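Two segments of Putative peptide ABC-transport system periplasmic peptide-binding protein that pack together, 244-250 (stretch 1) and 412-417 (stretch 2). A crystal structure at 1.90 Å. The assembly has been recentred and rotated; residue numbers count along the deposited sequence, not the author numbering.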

# COMPACT_ATOMS: atom_id res chain seq x y z
N LEU A 244 -15.38 1.98 -0.44
CA LEU A 244 -16.15 0.75 -0.37
C LEU A 244 -15.80 -0.10 -1.59
O LEU A 244 -16.01 0.35 -2.72
CB LEU A 244 -17.68 1.01 -0.38
CG LEU A 244 -18.49 -0.26 -0.22
CD1 LEU A 244 -18.19 -0.76 1.17
CD2 LEU A 244 -20.07 0.07 -0.42
N MET A 245 -15.28 -1.30 -1.36
CA MET A 245 -14.98 -2.28 -2.44
C MET A 245 -16.27 -3.03 -2.74
O MET A 245 -16.76 -3.70 -1.85
CB MET A 245 -13.91 -3.28 -1.98
CG MET A 245 -13.34 -4.37 -3.04
SD MET A 245 -12.99 -5.97 -2.23
CE MET A 245 -14.66 -6.59 -2.01
N PHE A 246 -16.79 -2.97 -3.96
CA PHE A 246 -17.89 -3.84 -4.40
C PHE A 246 -17.38 -5.21 -4.75
O PHE A 246 -16.36 -5.34 -5.49
CB PHE A 246 -18.61 -3.27 -5.63
CG PHE A 246 -19.24 -1.94 -5.44
CD1 PHE A 246 -20.18 -1.73 -4.45
CD2 PHE A 246 -18.96 -0.91 -6.32
CE1 PHE A 246 -20.78 -0.51 -4.30
CE2 PHE A 246 -19.57 0.31 -6.19
CZ PHE A 246 -20.50 0.51 -5.18
N ASN A 247 -18.04 -6.25 -4.27
CA ASN A 247 -17.73 -7.58 -4.76
C ASN A 247 -18.60 -7.81 -5.99
O ASN A 247 -19.83 -7.84 -5.92
CB ASN A 247 -17.96 -8.69 -3.71
CG ASN A 247 -17.44 -10.04 -4.21
OD1 ASN A 247 -17.54 -10.30 -5.42
ND2 ASN A 247 -16.90 -10.91 -3.30
N LEU A 248 -17.96 -7.98 -7.13
CA LEU A 248 -18.74 -8.03 -8.37
C LEU A 248 -19.40 -9.39 -8.56
O LEU A 248 -20.21 -9.52 -9.48
CB LEU A 248 -17.84 -7.68 -9.59
CG LEU A 248 -17.58 -6.21 -9.96
CD1 LEU A 248 -18.84 -5.46 -9.97
CD2 LEU A 248 -16.68 -5.46 -8.96
N ASP A 249 -19.08 -10.40 -7.71
CA ASP A 249 -19.81 -11.66 -7.76
C ASP A 249 -21.23 -11.52 -7.14
O ASP A 249 -22.07 -12.40 -7.33
CB ASP A 249 -19.12 -12.80 -7.00
CG ASP A 249 -17.78 -13.24 -7.65
OD1 ASP A 249 -17.51 -12.76 -8.79
OD2 ASP A 249 -17.07 -14.05 -6.99
N ASN A 250 -21.45 -10.47 -6.37
CA ASN A 250 -22.75 -10.31 -5.66
C ASN A 250 -23.87 -10.02 -6.65
O ASN A 250 -23.69 -9.19 -7.55
CB ASN A 250 -22.61 -9.17 -4.62
CG ASN A 250 -23.94 -8.88 -3.91
OD1 ASN A 250 -24.71 -8.07 -4.40
ND2 ASN A 250 -24.20 -9.53 -2.78
N ASN A 412 -6.83 -7.74 -6.64
CA ASN A 412 -8.14 -7.40 -7.15
C ASN A 412 -9.19 -8.22 -6.40
O ASN A 412 -9.71 -9.21 -6.92
CB ASN A 412 -8.17 -7.66 -8.68
CG ASN A 412 -9.45 -7.21 -9.34
OD1 ASN A 412 -10.49 -6.97 -8.68
ND2 ASN A 412 -9.42 -7.18 -10.67
N PHE A 413 -9.51 -7.81 -5.18
CA PHE A 413 -10.28 -8.61 -4.31
C PHE A 413 -11.79 -8.61 -4.60
O PHE A 413 -12.48 -9.51 -4.11
CB PHE A 413 -10.04 -8.19 -2.85
CG PHE A 413 -8.59 -8.42 -2.37
CD1 PHE A 413 -7.81 -9.36 -2.97
CD2 PHE A 413 -8.10 -7.76 -1.27
CE1 PHE A 413 -6.48 -9.59 -2.53
CE2 PHE A 413 -6.78 -8.01 -0.83
CZ PHE A 413 -6.00 -8.91 -1.45
N GLY A 414 -12.26 -7.60 -5.36
CA GLY A 414 -13.67 -7.48 -5.74
C GLY A 414 -13.98 -8.21 -7.03
O GLY A 414 -15.15 -8.27 -7.43
N HIS A 415 -12.97 -8.80 -7.67
CA HIS A 415 -13.19 -9.58 -8.89
C HIS A 415 -13.69 -8.69 -9.99
O HIS A 415 -14.64 -9.02 -10.72
CB HIS A 415 -14.14 -10.73 -8.63
CG HIS A 415 -13.79 -11.45 -7.36
ND1 HIS A 415 -12.60 -12.12 -7.19
CD2 HIS A 415 -14.44 -11.51 -6.17
CE1 HIS A 415 -12.53 -12.59 -5.95
NE2 HIS A 415 -13.64 -12.22 -5.31
N TYR A 416 -13.05 -7.55 -10.09
CA TYR A 416 -13.44 -6.53 -11.08
C TYR A 416 -12.84 -6.84 -12.44
O TYR A 416 -11.65 -7.04 -12.50
CB TYR A 416 -12.93 -5.19 -10.61
CG TYR A 416 -13.20 -4.01 -11.53
CD1 TYR A 416 -14.51 -3.55 -11.75
CD2 TYR A 416 -12.17 -3.31 -12.10
CE1 TYR A 416 -14.75 -2.44 -12.57
CE2 TYR A 416 -12.39 -2.20 -12.90
CZ TYR A 416 -13.69 -1.76 -13.13
OH TYR A 416 -13.86 -0.62 -13.96
N HIS A 417 -13.64 -6.90 -13.50
CA HIS A 417 -13.11 -7.18 -14.87
C HIS A 417 -13.61 -6.12 -15.83
O HIS A 417 -14.80 -6.10 -16.15
CB HIS A 417 -13.54 -8.56 -15.34
CG HIS A 417 -12.96 -9.69 -14.55
ND1 HIS A 417 -12.15 -10.66 -15.11
CD2 HIS A 417 -13.05 -9.99 -13.23
CE1 HIS A 417 -11.78 -11.52 -14.17
NE2 HIS A 417 -12.31 -11.12 -13.02

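The most unusual feature of this contact is a glycine pressed against the opposing backbone. Gly-414 CA lies 3.4 Å from Phe-246 O, in a CA-H...O contact with an angle of 127° at the hydrogen. There is no room here for a side chain. A CB in ideal position on Gly-414 would sit 2.4 Å from Phe-246 O, which is a clash. That Gly-414 CB would also be tight against Met-245 CG, at 3.4 Å.

This close approach accompanies the one hydrogen bond between the stretches. Leu-248 N donates to Gly-414 O at 2.8 Å, and the N-H...O angle of 172° is nearly straight. Gly-414 thus meets stretch 1 through both its CA and its carbonyl oxygen. The closest CA pair in the register is Asn-247 and Gly-414, 4.2 Å apart.

Both segments turn at this point. Stretch 1 leaves its strand after Phe-246 and forms a type I turn from Asn-247 to Asn-250. Asn-250 N closes it by donating to Asn-247 O at 3.1 Å. Within the same turn, Asp-249 N donates to Asn-247 OD1 at 2.8 Å. Stretch 2 forms a type I turn from Asn-412 to His-415. Its closing bond, His-415 N to Asn-412 O, is weak at 3.4 Å. The side chain of Asn-412 adds two firmer links: Tyr-416 N donates to Asn-412 OD1 at 3.0 Å, and Asn-412 ND2 donates to Tyr-416 O at 2.9 Å. Asn-412 itself does not touch stretch 1, but these bonds link Asn-412 to Tyr-416 across the turn.

Side chains pack around the glycine. Met-245 points toward stretch 2, and its SD lies 3.6 Å from Gly-414 N and 3.7 Å from Phe-413 CB. The Phe-413 ring leads away, so the sulfur meets the base of that side chain. Leu-248 also points toward the other stretch. Leu-248 CB is 3.6 Å from His-415 O, and Leu-248 CD2 lies at the edge of the Tyr-416 ring, 4.0 Å from Tyr-416 CD1.

His-415 points toward stretch 1 and has positive phi and psi, 64° and 44°. Asn-247 OD1 approaches the edge of its ring, near the ring plane, 3.4 Å from His-415 CD2. Asp-249 OD2 is 3.7 Å from His-415 CD2. Neither contact is a hydrogen bond; both ring nitrogens of His-415 are bonded elsewhere in the structure. Together the two stretches bury 327 Å².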